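Local coordinates for YycN protein (Bacillus subtilis, PDB 1ON0) that is a putative acyltransferase of the GNAT family that probably transfers acetyl groups to an acceptor not yet known, at residues L65-H79 / I91-Y105. Numbering follows the deposited sequence.
Sequences LKLNEKDIVGWLWIH and IYDFGLYEPYRGKGY. With SO4 (sulfate ion), chain G.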
loop_
_atom_site.group_PDB
_atom_site.type_symbol
_atom_site.label_atom_id
_atom_site.label_comp_id
_atom_site.label_asym_id
_atom_site.label_seq_id
_atom_site.Cartn_x
_atom_site.Cartn_y
_atom_site.Cartn_z
ATOM N N LEU B 65 -10.150 14.624 -2.128
ATOM C CA LEU B 65 -10.209 13.206 -1.761
ATOM C C LEU B 65 -9.715 13.052 -0.329
ATOM O O LEU B 65 -8.593 13.439 -0.015
ATOM C CB LEU B 65 -9.323 12.372 -2.694
ATOM C CG LEU B 65 -9.569 12.655 -4.175
ATOM C CD1 LEU B 65 -8.475 12.031 -5.029
ATOM C CD2 LEU B 65 -10.951 12.136 -4.552
ATOM N N LYS B 66 -10.556 12.483 0.529
ATOM C CA LYS B 66 -10.215 12.273 1.931
ATOM C C LYS B 66 -10.184 10.791 2.297
ATOM O O LYS B 66 -10.988 10.007 1.799
ATOM C CB LYS B 66 -11.219 12.991 2.843
ATOM C CG LYS B 66 -11.151 14.517 2.810
ATOM C CD LYS B 66 -11.901 15.086 4.006
ATOM C CE LYS B 66 -11.868 16.595 4.050
ATOM N NZ LYS B 66 -12.498 17.078 5.320
ATOM N N LEU B 67 -9.254 10.411 3.171
ATOM C CA LEU B 67 -9.129 9.019 3.613
ATOM C C LEU B 67 -9.984 8.946 4.866
ATOM O O LEU B 67 -10.527 7.902 5.236
ATOM C CB LEU B 67 -7.658 8.707 3.928
ATOM C CG LEU B 67 -7.080 7.297 4.131
ATOM C CD1 LEU B 67 -6.805 7.076 5.601
ATOM C CD2 LEU B 67 -7.997 6.229 3.559
ATOM N N ASN B 68 -10.111 10.097 5.502
ATOM C CA ASN B 68 -10.887 10.223 6.708
ATOM C C ASN B 68 -11.050 11.715 6.898
ATOM O O ASN B 68 -10.627 12.504 6.047
ATOM C CB ASN B 68 -10.151 9.586 7.894
ATOM C CG ASN B 68 -8.702 10.004 7.970
ATOM O OD1 ASN B 68 -8.400 11.162 8.225
ATOM N ND2 ASN B 68 -7.794 9.061 7.734
ATOM N N GLU B 69 -11.654 12.115 8.006
ATOM C CA GLU B 69 -11.883 13.522 8.246
ATOM C C GLU B 69 -10.639 14.329 8.499
ATOM O O GLU B 69 -10.724 15.522 8.758
ATOM C CB GLU B 69 -12.860 13.677 9.407
ATOM C CG GLU B 69 -14.137 12.937 9.142
ATOM C CD GLU B 69 -14.745 13.341 7.810
ATOM O OE1 GLU B 69 -15.525 12.544 7.254
ATOM O OE2 GLU B 69 -14.440 14.455 7.328
ATOM N N LYS B 70 -9.478 13.697 8.415
ATOM C CA LYS B 70 -8.242 14.422 8.681
ATOM C C LYS B 70 -7.267 14.370 7.517
ATOM O O LYS B 70 -6.710 15.389 7.108
ATOM C CB LYS B 70 -7.563 13.856 9.936
ATOM C CG LYS B 70 -7.508 14.810 11.133
ATOM C CD LYS B 70 -6.281 15.737 11.102
ATOM C CE LYS B 70 -6.198 16.588 12.377
ATOM N NZ LYS B 70 -4.945 17.392 12.495
ATOM N N ASP B 71 -7.077 13.177 6.974
ATOM C CA ASP B 71 -6.149 13.000 5.884
ATOM C C ASP B 71 -6.721 13.254 4.504
ATOM O O ASP B 71 -7.480 12.445 3.979
ATOM C CB ASP B 71 -5.543 11.602 5.964
ATOM C CG ASP B 71 -4.757 11.394 7.246
ATOM O OD1 ASP B 71 -5.241 10.694 8.154
ATOM O OD2 ASP B 71 -3.655 11.957 7.361
ATOM N N ILE B 72 -6.343 14.392 3.925
ATOM C CA ILE B 72 -6.784 14.752 2.588
ATOM C C ILE B 72 -5.707 14.252 1.633
ATOM O O ILE B 72 -4.700 14.921 1.405
ATOM C CB ILE B 72 -6.951 16.271 2.438
ATOM C CG1 ILE B 72 -7.840 16.809 3.557
ATOM C CG2 ILE B 72 -7.596 16.584 1.074
ATOM C CD1 ILE B 72 -7.716 18.324 3.776
ATOM N N VAL B 73 -5.940 13.064 1.084
ATOM C CA VAL B 73 -5.008 12.390 0.185
ATOM C C VAL B 73 -4.763 13.034 -1.182
ATOM O O VAL B 73 -3.666 12.893 -1.753
ATOM C CB VAL B 73 -5.453 10.936 -0.034
ATOM C CG1 VAL B 73 -5.639 10.249 1.315
ATOM C CG2 VAL B 73 -6.750 10.891 -0.828
ATOM N N GLY B 74 -5.776 13.726 -1.704
ATOM C CA GLY B 74 -5.645 14.372 -2.998
ATOM C C GLY B 74 -6.800 15.244 -3.487
ATOM O O GLY B 74 -7.563 15.808 -2.705
ATOM N N TRP B 75 -6.924 15.332 -4.805
ATOM C CA TRP B 75 -7.925 16.161 -5.468
ATOM C C TRP B 75 -8.478 15.423 -6.687
ATOM O O TRP B 75 -7.847 14.513 -7.224
ATOM C CB TRP B 75 -7.250 17.453 -5.930
ATOM C CG TRP B 75 -6.098 17.181 -6.865
ATOM C CD1 TRP B 75 -6.162 17.043 -8.234
ATOM C CD2 TRP B 75 -4.726 16.940 -6.507
ATOM N NE1 TRP B 75 -4.929 16.733 -8.735
ATOM C CE2 TRP B 75 -4.027 16.660 -7.704
ATOM C CE3 TRP B 75 -4.022 16.924 -5.292
ATOM C CZ2 TRP B 75 -2.646 16.376 -7.722
ATOM C CZ3 TRP B 75 -2.652 16.640 -5.309
ATOM C CH2 TRP B 75 -1.979 16.366 -6.517
ATOM N N LEU B 76 -9.651 15.832 -7.138
ATOM C CA LEU B 76 -10.268 15.207 -8.299
ATOM C C LEU B 76 -11.150 16.271 -8.929
ATOM O O LEU B 76 -12.001 16.844 -8.265
ATOM C CB LEU B 76 -11.128 14.028 -7.858
ATOM C CG LEU B 76 -11.451 12.918 -8.859
ATOM C CD1 LEU B 76 -12.875 12.462 -8.597
ATOM C CD2 LEU B 76 -11.285 13.380 -10.301
ATOM N N TRP B 77 -10.938 16.544 -10.203
ATOM C CA TRP B 77 -11.733 17.541 -10.887
ATOM C C TRP B 77 -12.240 16.984 -12.199
ATOM O O TRP B 77 -11.451 16.654 -13.076
ATOM C CB TRP B 77 -10.891 18.808 -11.111
ATOM C CG TRP B 77 -11.438 19.781 -12.117
ATOM C CD1 TRP B 77 -12.714 19.839 -12.595
ATOM C CD2 TRP B 77 -10.726 20.847 -12.748
ATOM N NE1 TRP B 77 -12.844 20.866 -13.482
ATOM C CE2 TRP B 77 -11.639 21.509 -13.600
ATOM C CE3 TRP B 77 -9.404 21.317 -12.674
ATOM C CZ2 TRP B 77 -11.272 22.617 -14.385
ATOM C CZ3 TRP B 77 -9.042 22.420 -13.451
ATOM C CH2 TRP B 77 -9.975 23.056 -14.294
ATOM N N ILE B 78 -13.558 16.854 -12.328
ATOM C CA ILE B 78 -14.122 16.350 -13.572
ATOM C C ILE B 78 -15.129 17.324 -14.151
ATOM O O ILE B 78 -15.700 18.155 -13.443
ATOM C CB ILE B 78 -14.827 14.978 -13.409
ATOM C CG1 ILE B 78 -16.181 15.149 -12.739
ATOM C CG2 ILE B 78 -13.944 14.037 -12.613
ATOM C CD1 ILE B 78 -16.981 13.862 -12.663
ATOM N N HIS B 79 -15.337 17.207 -15.451
ATOM C CA HIS B 79 -16.281 18.048 -16.172
ATOM C C HIS B 79 -17.305 17.146 -16.824
ATOM O O HIS B 79 -16.945 16.126 -17.404
ATOM C CB HIS B 79 -15.563 18.823 -17.265
ATOM C CG HIS B 79 -16.480 19.559 -18.191
ATOM N ND1 HIS B 79 -17.298 20.582 -17.768
ATOM C CD2 HIS B 79 -16.675 19.445 -19.526
ATOM C CE1 HIS B 79 -17.954 21.074 -18.805
ATOM N NE2 HIS B 79 -17.595 20.402 -19.882
ATOM N N ILE B 91 -11.840 14.231 -17.142
ATOM C CA ILE B 91 -11.100 14.371 -15.902
ATOM C C ILE B 91 -9.997 15.402 -16.122
ATOM O O ILE B 91 -8.906 15.074 -16.606
ATOM C CB ILE B 91 -10.471 13.037 -15.491
ATOM C CG1 ILE B 91 -11.582 12.004 -15.256
ATOM C CG2 ILE B 91 -9.649 13.220 -14.222
ATOM C CD1 ILE B 91 -11.101 10.586 -15.140
ATOM N N TYR B 92 -10.275 16.653 -15.775
ATOM C CA TYR B 92 -9.277 17.698 -15.938
ATOM C C TYR B 92 -8.109 17.482 -14.996
ATOM O O TYR B 92 -6.980 17.793 -15.338
ATOM C CB TYR B 92 -9.893 19.096 -15.701
ATOM C CG TYR B 92 -10.530 19.692 -16.940
ATOM C CD1 TYR B 92 -9.753 20.030 -18.040
ATOM C CD2 TYR B 92 -11.913 19.817 -17.054
ATOM C CE1 TYR B 92 -10.327 20.455 -19.228
ATOM C CE2 TYR B 92 -12.497 20.248 -18.242
ATOM C CZ TYR B 92 -11.700 20.555 -19.327
ATOM O OH TYR B 92 -12.256 20.891 -20.543
ATOM N N ASP B 93 -8.348 16.915 -13.823
ATOM C CA ASP B 93 -7.227 16.760 -12.913
ATOM C C ASP B 93 -7.483 15.727 -11.831
ATOM O O ASP B 93 -8.593 15.601 -11.318
ATOM C CB ASP B 93 -6.906 18.136 -12.304
ATOM C CG ASP B 93 -5.541 18.194 -11.621
ATOM O OD1 ASP B 93 -4.627 17.462 -12.019
ATOM O OD2 ASP B 93 -5.393 18.995 -10.684
ATOM N N PHE B 94 -6.439 14.980 -11.513
ATOM C CA PHE B 94 -6.502 13.939 -10.514
ATOM C C PHE B 94 -5.115 13.565 -10.024
ATOM O O PHE B 94 -4.178 13.368 -10.811
ATOM C CB PHE B 94 -7.171 12.695 -11.075
ATOM C CG PHE B 94 -6.835 11.453 -10.315
ATOM C CD1 PHE B 94 -7.374 11.234 -9.058
ATOM C CD2 PHE B 94 -5.934 10.527 -10.839
ATOM C CE1 PHE B 94 -7.034 10.095 -8.325
ATOM C CE2 PHE B 94 -5.578 9.381 -10.125
ATOM C CZ PHE B 94 -6.128 9.168 -8.861
ATOM N N GLY B 95 -4.982 13.447 -8.714
ATOM C CA GLY B 95 -3.691 13.100 -8.172
ATOM C C GLY B 95 -3.766 13.176 -6.674
ATOM O O GLY B 95 -4.752 13.647 -6.112
ATOM N N LEU B 96 -2.708 12.713 -6.028
ATOM C CA LEU B 96 -2.638 12.709 -4.588
ATOM C C LEU B 96 -1.480 13.570 -4.163
ATOM O O LEU B 96 -0.560 13.811 -4.945
ATOM C CB LEU B 96 -2.437 11.277 -4.085
ATOM C CG LEU B 96 -3.611 10.375 -3.704
ATOM C CD1 LEU B 96 -4.830 10.641 -4.542
ATOM C CD2 LEU B 96 -3.133 8.943 -3.831
ATOM N N TYR B 97 -1.529 14.056 -2.930
ATOM C CA TYR B 97 -0.422 14.855 -2.439
ATOM C C TYR B 97 0.749 13.922 -2.131
ATOM O O TYR B 97 0.557 12.737 -1.830
ATOM C CB TYR B 97 -0.816 15.625 -1.190
ATOM C CG TYR B 97 -1.882 16.642 -1.463
ATOM C CD1 TYR B 97 -3.225 16.330 -1.276
ATOM C CD2 TYR B 97 -1.552 17.908 -1.946
ATOM C CE1 TYR B 97 -4.217 17.248 -1.558
ATOM C CE2 TYR B 97 -2.537 18.835 -2.236
ATOM C CZ TYR B 97 -3.872 18.497 -2.037
ATOM O OH TYR B 97 -4.862 19.411 -2.317
ATOM N N GLU B 98 1.950 14.480 -2.220
ATOM C CA GLU B 98 3.196 13.766 -1.985
ATOM C C GLU B 98 3.161 12.857 -0.741
ATOM O O GLU B 98 3.415 11.650 -0.835
ATOM C CB GLU B 98 4.347 14.790 -1.903
ATOM C CG GLU B 98 5.677 14.327 -2.508
ATOM C CD GLU B 98 6.634 15.478 -2.867
ATOM O OE1 GLU B 98 6.331 16.256 -3.802
ATOM O OE2 GLU B 98 7.701 15.602 -2.224
ATOM N N PRO B 99 2.820 13.409 0.433
ATOM C CA PRO B 99 2.772 12.599 1.654
ATOM C C PRO B 99 1.775 11.421 1.682
ATOM O O PRO B 99 1.803 10.628 2.613
ATOM C CB PRO B 99 2.469 13.636 2.740
ATOM C CG PRO B 99 1.653 14.647 2.009
ATOM C CD PRO B 99 2.409 14.795 0.718
ATOM N N TYR B 100 0.921 11.297 0.666
ATOM C CA TYR B 100 -0.055 10.220 0.629
ATOM C C TYR B 100 0.098 9.271 -0.568
ATOM O O TYR B 100 -0.767 8.432 -0.827
ATOM C CB TYR B 100 -1.474 10.805 0.665
ATOM C CG TYR B 100 -1.813 11.495 1.959
ATOM C CD1 TYR B 100 -1.940 10.775 3.146
ATOM C CD2 TYR B 100 -2.008 12.875 2.004
ATOM C CE1 TYR B 100 -2.256 11.412 4.338
ATOM C CE2 TYR B 100 -2.322 13.525 3.200
ATOM C CZ TYR B 100 -2.448 12.783 4.361
ATOM O OH TYR B 100 -2.785 13.404 5.547
ATOM N N ARG B 101 1.193 9.425 -1.306
ATOM C CA ARG B 101 1.486 8.564 -2.453
ATOM C C ARG B 101 2.242 7.341 -1.947
ATOM O O ARG B 101 2.791 7.369 -0.847
ATOM C CB ARG B 101 2.381 9.287 -3.462
ATOM C CG ARG B 101 1.768 10.497 -4.092
ATOM C CD ARG B 101 2.791 11.211 -4.942
ATOM N NE ARG B 101 2.301 12.524 -5.323
ATOM C CZ ARG B 101 3.035 13.463 -5.911
ATOM N NH1 ARG B 101 4.313 13.244 -6.195
ATOM N NH2 ARG B 101 2.486 14.637 -6.206
ATOM N N GLY B 102 2.277 6.281 -2.753
ATOM C CA GLY B 102 2.987 5.067 -2.380
ATOM C C GLY B 102 2.256 4.176 -1.393
ATOM O O GLY B 102 2.882 3.438 -0.629
ATOM N N LYS B 103 0.927 4.228 -1.413
ATOM C CA LYS B 103 0.120 3.431 -0.500
ATOM C C LYS B 103 -1.000 2.724 -1.240
ATOM O O LYS B 103 -1.693 1.876 -0.669
ATOM C CB LYS B 103 -0.479 4.323 0.595
ATOM C CG LYS B 103 0.532 4.934 1.562
ATOM C CD LYS B 103 1.364 3.859 2.260
ATOM C CE LYS B 103 2.214 4.455 3.370
ATOM N NZ LYS B 103 1.343 4.995 4.462
ATOM N N GLY B 104 -1.184 3.091 -2.508
ATOM C CA GLY B 104 -2.224 2.471 -3.300
ATOM C C GLY B 104 -3.552 3.190 -3.194
ATOM O O GLY B 104 -4.591 2.657 -3.598
ATOM N N TYR B 105 -3.539 4.399 -2.640
ATOM C CA TYR B 105 -4.783 5.154 -2.524
ATOM C C TYR B 105 -5.232 5.647 -3.898
ATOM O O TYR B 105 -6.429 5.785 -4.143
ATOM C CB TYR B 105 -4.625 6.374 -1.596
ATOM C CG TYR B 105 -4.269 6.050 -0.160
ATOM C CD1 TYR B 105 -4.918 5.032 0.532
ATOM C CD2 TYR B 105 -3.294 6.774 0.506
ATOM C CE1 TYR B 105 -4.602 4.739 1.862
ATOM C CE2 TYR B 105 -2.973 6.493 1.835
ATOM C CZ TYR B 105 -3.635 5.467 2.502
ATOM O OH TYR B 105 -3.302 5.160 3.802
HETATM S S SO4 G . -0.120 5.349 -5.177
HETATM O O1 SO4 G . -0.531 4.666 -6.409
HETATM O O2 SO4 G . 0.531 4.381 -4.270
HETATM O O3 SO4 G . -1.312 5.925 -4.507
HETATM O O4 SO4 G . 0.833 6.415 -5.485
#
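Trp75 and Gly95 form a hydrogen-bonded antiparallel pair: Trp75 N donates to Gly95 O (3.0 Å), while the return bond from Gly95 N to Trp75 O is weak. The ladder continues with Trp77 N to Asp93 O (2.8 Å), and Tyr97 N to Val73 O (2.7 Å) extends it past the strand end; the axes of the short segments come within 4.6 Å at closest approach. A classic beta bulge sets two residues, Tyr92 and Asp93, against the single Trp77.

Aromatic contacts occupy the face carrying Trp75 and Trp77. With CG between the backbone N and carbonyl carbon (chi1 58°), the Trp75 indole folds over the neighbouring strand, Gly95 O lying above its ring. Gly95 has no side chain, and the indole lies directly against its backbone. The indole edge meets the Tyr97 face in a T-shaped pair, planes at 76°. An alanine in place of Trp75 would probably uncover the Gly95 backbone and leave the Tyr97 ring freer to turn. Tyr92 CB makes a CH-pi contact over Trp77, 3.6 Å from the six-membered ring centroid.

This hairpin, 72-79 with 88-96, supplies the third and fourth strands of the five-stranded GNAT sheet, 88-96 running parallel to 124-127. Beyond it, at the helix 105-119 N-terminus, Gly102 N and Gly104 N hydrogen-bond O4 and O2 of a sulfate, probably from the crystallisation liquor, consistent with the pyrophosphate-binding loop that grips acetyl-CoA in relatives.

On the other face, Leu76 CD2 packs on Phe94 CB (4.2 Å), beneath helix 105-119.

Among polar side chains, Tyr100 OH donates to Asp71 OD2 in a very short bond (2.5 Å), carboxylate and ring planes 75° apart; Arg53 of a second subunit also pairs with that oxygen. Asp93 OD2 is hydrogen-bonded to Tyr16.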